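Local atomic coordinates of DUF985 domain-containing protein (Shewanella oneidensis, PDB entry 1YUD), a protein that is of unknown function but belongs to the DUF985 branch of the cupin superfamily, whose members are built around a beta barrel. Residues Q156-A159 against V160-L164; F137-D140 against D141-L144; M85-P88 against E89-T93. All coordinates share one frame; numbering follows the deposited sequence.

Contact 1: residues Q156-A159 against V160-L164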
loop_
_atom_site.group_PDB
_atom_site.type_symbol
_atom_site.label_atom_id
_atom_site.label_comp_id
_atom_site.label_asym_id
_atom_site.label_seq_id
_atom_site.Cartn_x
_atom_site.Cartn_y
_atom_site.Cartn_z
ATOM N N GLN A 156 9.649 -21.208 -23.767
ATOM C CA GLN A 156 10.482 -21.768 -22.706
ATOM C C GLN A 156 9.900 -21.654 -21.300
ATOM O O GLN A 156 10.517 -22.112 -20.334
ATOM C CB GLN A 156 11.869 -21.102 -22.728
ATOM C CG GLN A 156 11.902 -19.620 -22.286
ATOM C CD GLN A 156 11.343 -18.637 -23.325
ATOM O OE1 GLN A 156 10.174 -18.701 -23.698
ATOM N NE2 GLN A 156 12.186 -17.718 -23.784
ATOM N N HIS A 157 8.720 -21.052 -21.182
ATOM C CA HIS A 157 8.102 -20.870 -19.871
ATOM C C HIS A 157 6.740 -21.547 -19.735
ATOM O O HIS A 157 5.963 -21.224 -18.831
ATOM C CB HIS A 157 7.978 -19.370 -19.561
ATOM C CG HIS A 157 9.295 -18.655 -19.491
ATOM N ND1 HIS A 157 9.592 -17.560 -20.276
ATOM C CD2 HIS A 157 10.394 -18.882 -18.731
ATOM C CE1 HIS A 157 10.815 -17.143 -20.002
ATOM N NE2 HIS A 157 11.324 -17.928 -19.069
ATOM N N LYS A 158 6.463 -22.493 -20.627
ATOM C CA LYS A 158 5.197 -23.225 -20.619
ATOM C C LYS A 158 4.743 -23.618 -19.215
ATOM O O LYS A 158 3.591 -23.410 -18.853
ATOM C CB LYS A 158 5.317 -24.481 -21.485
ATOM C CG LYS A 158 4.103 -25.384 -21.443
ATOM C CD LYS A 158 4.357 -26.675 -22.193
ATOM C CE LYS A 158 3.582 -27.819 -21.564
ATOM N NZ LYS A 158 3.938 -28.001 -20.124
ATOM N N ALA A 159 5.655 -24.177 -18.428
ATOM C CA ALA A 159 5.348 -24.614 -17.070
ATOM C C ALA A 159 4.498 -23.643 -16.238
ATOM O O ALA A 159 3.502 -24.047 -15.633
ATOM C CB ALA A 159 6.646 -24.931 -16.332
ATOM N N VAL A 160 4.888 -22.370 -16.202
ATOM C CA VAL A 160 4.158 -21.376 -15.419
ATOM C C VAL A 160 3.033 -20.722 -16.223
ATOM O O VAL A 160 2.083 -20.193 -15.646
ATOM C CB VAL A 160 5.101 -20.275 -14.892
ATOM C CG1 VAL A 160 5.373 -19.262 -15.985
ATOM C CG2 VAL A 160 4.503 -19.615 -13.662
ATOM N N VAL A 161 3.138 -20.750 -17.547
ATOM C CA VAL A 161 2.092 -20.174 -18.386
ATOM C C VAL A 161 0.812 -21.009 -18.236
ATOM O O VAL A 161 -0.304 -20.488 -18.344
ATOM C CB VAL A 161 2.510 -20.149 -19.870
ATOM C CG1 VAL A 161 1.450 -19.439 -20.692
ATOM C CG2 VAL A 161 3.846 -19.453 -20.018
ATOM N N GLN A 162 0.989 -22.305 -17.975
ATOM C CA GLN A 162 -0.121 -23.236 -17.792
ATOM C C GLN A 162 -0.766 -23.105 -16.419
ATOM O O GLN A 162 -1.602 -23.925 -16.049
ATOM C CB GLN A 162 0.347 -24.678 -17.947
ATOM C CG GLN A 162 0.858 -25.059 -19.312
ATOM C CD GLN A 162 1.198 -26.539 -19.388
ATOM O OE1 GLN A 162 1.877 -27.083 -18.510
ATOM N NE2 GLN A 162 0.729 -27.201 -20.440
ATOM N N LYS A 163 -0.365 -22.102 -15.652
ATOM C CA LYS A 163 -0.951 -21.897 -14.331
ATOM C C LYS A 163 -1.598 -20.525 -14.224
ATOM O O LYS A 163 -2.692 -20.384 -13.669
ATOM C CB LYS A 163 0.112 -22.060 -13.236
ATOM C CG LYS A 163 0.399 -23.509 -12.864
ATOM C CD LYS A 163 0.863 -24.334 -14.063
ATOM C CE LYS A 163 1.082 -25.796 -13.674
ATOM N NZ LYS A 163 1.559 -26.649 -14.807
ATOM N N LEU A 164 -0.919 -19.521 -14.773
ATOM C CA LEU A 164 -1.403 -18.148 -14.732
ATOM C C LEU A 164 -1.993 -17.735 -16.072
ATOM O O LEU A 164 -1.870 -16.584 -16.485
ATOM C CB LEU A 164 -0.258 -17.194 -14.367
ATOM C CG LEU A 164 0.630 -17.545 -13.165
ATOM C CD1 LEU A 164 1.696 -16.481 -12.998
ATOM C CD2 LEU A 164 -0.203 -17.652 -11.910
#
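K158, at the start of helix 158-161, meets Q162, the first residue past its end, one turn on, in a local contact on the protein surface near the C-terminal end of the modelled chain. Their side chains slant across one another, and K158 NZ donates to Q162 OE1 at 2.8 Å. The ammonium nitrogen comes from above the amide, 57° out of the carbonyl plane. The lysine leaves the backbone with CG anti to N (chi1 174°) and then bends at its last two torsions, which curls NZ back over the glutamine amide. The backbone beneath them repeats the same spacing: Q162 N binds K158 O at 3.0 Å, and V161 N binds H157 O at 3.1 Å. H157, at the N-cap position, thus supplies the first carbonyl of a single-turn helix, and the V161 CG2 methyl lies beside that same oxygen. Such a short helix soon ends: Q162 leaves helical geometry, and V160 O accepts from both K163 N (3.1 Å) and L164 N (3.2 Å). The K163 chain, bent at chi2 (58°), runs back beside A159 O, to which NZ makes a weak bond of 3.4 Å. On the inner side V161 packs on L150 and L151 of helix 147-152, while V160 and L164 rest on Y84 and F64 of strands 81-86 and 62-66.

Contact 2: residues F137-D140 against D141-L144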
loop_
_atom_site.group_PDB
_atom_site.type_symbol
_atom_site.label_atom_id
_atom_site.label_comp_id
_atom_site.label_asym_id
_atom_site.label_seq_id
_atom_site.Cartn_x
_atom_site.Cartn_y
_atom_site.Cartn_z
ATOM N N PHE A 137 -5.723 3.754 -13.068
ATOM C CA PHE A 137 -5.999 2.558 -13.846
ATOM C C PHE A 137 -7.265 2.588 -14.692
ATOM O O PHE A 137 -8.339 2.277 -14.195
ATOM C CB PHE A 137 -6.083 1.342 -12.932
ATOM C CG PHE A 137 -6.464 0.076 -13.648
ATOM C CD1 PHE A 137 -5.635 -0.459 -14.620
ATOM C CD2 PHE A 137 -7.648 -0.588 -13.341
ATOM C CE1 PHE A 137 -5.972 -1.637 -15.275
ATOM C CE2 PHE A 137 -7.995 -1.770 -13.991
ATOM C CZ PHE A 137 -7.153 -2.293 -14.959
ATOM N N THR A 138 -7.148 2.967 -15.960
ATOM C CA THR A 138 -8.302 2.950 -16.857
ATOM C C THR A 138 -8.158 1.580 -17.513
ATOM O O THR A 138 -7.060 1.019 -17.524
ATOM C CB THR A 138 -8.241 4.071 -17.953
ATOM O OG1 THR A 138 -6.954 4.073 -18.594
ATOM C CG2 THR A 138 -8.508 5.440 -17.340
ATOM N N PHE A 139 -9.235 1.019 -18.046
ATOM C CA PHE A 139 -9.104 -0.294 -18.666
ATOM C C PHE A 139 -8.368 -0.282 -20.002
ATOM O O PHE A 139 -8.184 -1.322 -20.631
ATOM C CB PHE A 139 -10.471 -0.956 -18.788
ATOM C CG PHE A 139 -10.818 -1.798 -17.603
ATOM C CD1 PHE A 139 -10.335 -3.100 -17.497
ATOM C CD2 PHE A 139 -11.586 -1.280 -16.563
ATOM C CE1 PHE A 139 -10.613 -3.880 -16.368
ATOM C CE2 PHE A 139 -11.867 -2.046 -15.432
ATOM C CZ PHE A 139 -11.380 -3.350 -15.335
ATOM N N ASP A 140 -7.934 0.902 -20.421
ATOM C CA ASP A 140 -7.188 1.045 -21.663
ATOM C C ASP A 140 -5.758 0.643 -21.340
ATOM O O ASP A 140 -5.007 0.222 -22.221
ATOM C CB ASP A 140 -7.185 2.497 -22.134
ATOM C CG ASP A 140 -8.545 3.137 -22.061
ATOM O OD1 ASP A 140 -9.102 3.213 -20.947
ATOM O OD2 ASP A 140 -9.054 3.575 -23.114
ATOM N N ASP A 141 -5.391 0.794 -20.068
ATOM C CA ASP A 141 -4.053 0.462 -19.597
ATOM C C ASP A 141 -3.965 -0.995 -19.160
ATOM O O ASP A 141 -2.971 -1.417 -18.562
ATOM C CB ASP A 141 -3.667 1.358 -18.418
ATOM C CG ASP A 141 -3.837 2.828 -18.725
ATOM O OD1 ASP A 141 -3.391 3.265 -19.809
ATOM O OD2 ASP A 141 -4.411 3.548 -17.882
ATOM N N PHE A 142 -5.004 -1.762 -19.469
ATOM C CA PHE A 142 -5.056 -3.168 -19.100
ATOM C C PHE A 142 -4.969 -4.044 -20.348
ATOM O O PHE A 142 -5.131 -3.557 -21.467
ATOM C CB PHE A 142 -6.371 -3.440 -18.358
ATOM C CG PHE A 142 -6.516 -4.849 -17.864
ATOM C CD1 PHE A 142 -5.912 -5.250 -16.684
ATOM C CD2 PHE A 142 -7.246 -5.780 -18.593
ATOM C CE1 PHE A 142 -6.029 -6.557 -16.234
ATOM C CE2 PHE A 142 -7.371 -7.090 -18.154
ATOM C CZ PHE A 142 -6.760 -7.477 -16.970
ATOM N N GLU A 143 -4.701 -5.334 -20.150
ATOM C CA GLU A 143 -4.630 -6.288 -21.254
ATOM C C GLU A 143 -4.424 -7.716 -20.758
ATOM O O GLU A 143 -3.331 -8.079 -20.321
ATOM C CB GLU A 143 -3.516 -5.916 -22.234
ATOM C CG GLU A 143 -3.552 -6.747 -23.508
ATOM C CD GLU A 143 -2.673 -6.187 -24.612
ATOM O OE1 GLU A 143 -2.739 -6.718 -25.745
ATOM O OE2 GLU A 143 -1.921 -5.221 -24.346
ATOM N N LEU A 144 -5.481 -8.520 -20.824
ATOM C CA LEU A 144 -5.426 -9.911 -20.380
ATOM C C LEU A 144 -4.953 -10.771 -21.556
ATOM O O LEU A 144 -5.212 -10.428 -22.706
ATOM C CB LEU A 144 -6.816 -10.344 -19.902
ATOM C CG LEU A 144 -6.938 -11.561 -18.980
ATOM C CD1 LEU A 144 -6.039 -11.374 -17.772
ATOM C CD2 LEU A 144 -8.390 -11.747 -18.541
#
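D141 folds back on T138 within the loop between strand 126-133 and helix 147-152. Its CB lies 3.5 Å from T138 O, the carbonyl that also accepts D141 N at 3.1 Å and so closes a tight turn through F139 and D140. With CG beside its own backbone N (chi1 -53°), the carboxylate swings toward the start of that turn. CG stands 3.4 Å from T138 OG1, and at the tip OD2 takes the threonine hydroxyl at 2.7 Å. The hydroxyl meets OD2 from well above the carboxylate plane, 65° out of it, and T138 N adds a weak, longer bond to the same oxygen. OD1, the other branch, forms a salt bridge with R46, which would stabilise the negative charge of this buried group. Replacing D141 by alanine is likely to leave the T138 hydroxyl without its acceptor and R46 without its carboxylate partner, with the main-chain bond alone holding the turn. Beyond D141 the contact becomes aromatic. F142 sets its CB 3.6 Å from F137 CE1, and its CD1 lies equally close to F137 CZ, the two rings meeting obliquely. F139, alongside F142 and pointing the same way, directs its edge toward the F142 face in an offset edge-to-face pair, centroids 5.8 Å apart and planes at 68°. F142 also meets the H65 ring. The whole is a tight turn tied by a Thr-Asp side-chain bond, beside an aromatic cluster of F137, F139 and F142, in the loop that follows the strands of the cupin fold.

Contact 3: residues M85-P88 against E89-T93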
loop_
_atom_site.group_PDB
_atom_site.type_symbol
_atom_site.label_atom_id
_atom_site.label_comp_id
_atom_site.label_asym_id
_atom_site.label_seq_id
_atom_site.Cartn_x
_atom_site.Cartn_y
_atom_site.Cartn_z
HETATM N N MSE A 85 6.765 -12.539 -13.401
HETATM C CA MSE A 85 6.849 -11.501 -14.422
HETATM C C MSE A 85 7.675 -11.975 -15.606
HETATM O O MSE A 85 8.670 -12.678 -15.434
HETATM C CB MSE A 85 7.490 -10.240 -13.831
HETATM C CG MSE A 85 6.720 -9.621 -12.666
HETATM SE SE MSE A 85 7.890 -8.759 -11.380
HETATM C CE MSE A 85 8.777 -7.598 -12.651
ATOM N N ILE A 86 7.259 -11.573 -16.802
ATOM C CA ILE A 86 7.944 -11.939 -18.035
ATOM C C ILE A 86 8.314 -10.667 -18.817
ATOM O O ILE A 86 7.434 -9.976 -19.352
ATOM C CB ILE A 86 7.030 -12.853 -18.905
ATOM C CG1 ILE A 86 6.738 -14.158 -18.155
ATOM C CG2 ILE A 86 7.692 -13.153 -20.241
ATOM C CD1 ILE A 86 5.697 -15.033 -18.809
ATOM N N SER A 87 9.614 -10.361 -18.872
ATOM C CA SER A 87 10.104 -9.165 -19.573
ATOM C C SER A 87 9.710 -9.211 -21.036
ATOM O O SER A 87 9.472 -10.281 -21.588
ATOM C CB SER A 87 11.644 -9.038 -19.456
ATOM O OG SER A 87 12.363 -9.836 -20.396
ATOM N N PRO A 88 9.622 -8.048 -21.685
ATOM C CA PRO A 88 9.249 -8.072 -23.101
ATOM C C PRO A 88 10.258 -8.875 -23.918
ATOM O O PRO A 88 9.986 -9.279 -25.048
ATOM C CB PRO A 88 9.218 -6.588 -23.479
ATOM C CG PRO A 88 10.190 -5.963 -22.520
ATOM C CD PRO A 88 9.878 -6.674 -21.225
ATOM N N GLU A 89 11.419 -9.120 -23.322
ATOM C CA GLU A 89 12.477 -9.873 -23.978
ATOM C C GLU A 89 12.439 -11.367 -23.606
ATOM O O GLU A 89 13.402 -12.106 -23.829
ATOM C CB GLU A 89 13.839 -9.247 -23.630
ATOM C CG GLU A 89 14.084 -7.874 -24.300
ATOM C CD GLU A 89 13.413 -6.687 -23.584
ATOM O OE1 GLU A 89 13.132 -5.661 -24.250
ATOM O OE2 GLU A 89 13.186 -6.767 -22.356
ATOM N N GLY A 90 11.308 -11.805 -23.057
ATOM C CA GLY A 90 11.152 -13.197 -22.677
ATOM C C GLY A 90 12.126 -13.621 -21.600
ATOM O O GLY A 90 13.012 -14.446 -21.841
ATOM N N GLU A 91 11.955 -13.051 -20.408
ATOM C CA GLU A 91 12.806 -13.333 -19.253
ATOM C C GLU A 91 11.907 -13.379 -18.018
ATOM O O GLU A 91 11.289 -12.377 -17.650
ATOM C CB GLU A 91 13.847 -12.223 -19.105
ATOM C CG GLU A 91 14.936 -12.482 -18.083
ATOM C CD GLU A 91 15.276 -11.223 -17.293
ATOM O OE1 GLU A 91 15.218 -10.120 -17.887
ATOM O OE2 GLU A 91 15.601 -11.335 -16.086
ATOM N N LEU A 92 11.842 -14.542 -17.381
ATOM C CA LEU A 92 10.986 -14.729 -16.215
ATOM C C LEU A 92 11.652 -14.426 -14.883
ATOM O O LEU A 92 12.626 -15.080 -14.514
ATOM C CB LEU A 92 10.463 -16.172 -16.185
ATOM C CG LEU A 92 9.418 -16.565 -15.138
ATOM C CD1 LEU A 92 8.070 -16.014 -15.560
ATOM C CD2 LEU A 92 9.343 -18.071 -15.010
ATOM N N THR A 93 11.110 -13.449 -14.154
ATOM C CA THR A 93 11.639 -13.076 -12.834
ATOM C C THR A 93 10.548 -13.302 -11.774
ATOM O O THR A 93 9.350 -13.292 -12.088
ATOM C CB THR A 93 12.082 -11.593 -12.793
ATOM O OG1 THR A 93 10.929 -10.740 -12.728
ATOM C CG2 THR A 93 12.875 -11.243 -14.046
#
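M85 and T93 face each other as an antiparallel hydrogen-bonded pair, M85 N reaching T93 O at 3.0 Å and T93 N returning to M85 O at 2.9 Å. Beside this pair T93 OG1 lies 3.6 Å from M85 CB, and the selenomethionine chain, bent at chi2 and chi3, brings SE and CE near the same hydroxyl. The neighbouring non-hydrogen-bonded pair, I86 and L92, puts its side chains on the opposite face. There I86 CG1 touches L92 CD1 at 3.5 Å, the two side chains crossing at an angle. Farther along, S87 N binds E91 O at 2.9 Å in a nearly straight bond (169°), and S87 O accepts G90 N at 2.8 Å. These two bonds enclose a type I turn from S87 to G90; with G90 at positive phi, they fit a 3:5 hairpin with a G1-type bulge. At the exposed turn the E89 side chain lies alongside the P88 ring. Outside the hairpin, I86 bonds through its backbone to I116 of the adjoining strand and packs on Y154, while M85 reaches P112 and C115 and L92 meets H157. Peptide groups thus carry nearly all the polar bonding between the arms, which suggests that the hairpin's register depends chiefly on the backbone, with side chains supplying apolar packing on one face and a mixed contact on the other.

Overall arrangement
Contact 3 comes first along the chain, at the hairpin of strands 81-86 and 92-97; contact 2 follows in the loop after strand 126-133, and contact 1 lies beyond helix 147-152. Contacts 1 and 3 are neighbours, their centres about 12 Å apart: the H157 ring packs against L92, NE2 of H157 lying 3.5 Å from L92 CB, and V160 approaches the same leucine. The C-terminal helix turn is thereby laid against the five-stranded sheet. Contact 2 stands apart, its centre about 22 Å from that of contact 1 and 19 Å from that of contact 3, touching neither. Late chain segments thus pack at two separate places on the cupin strands.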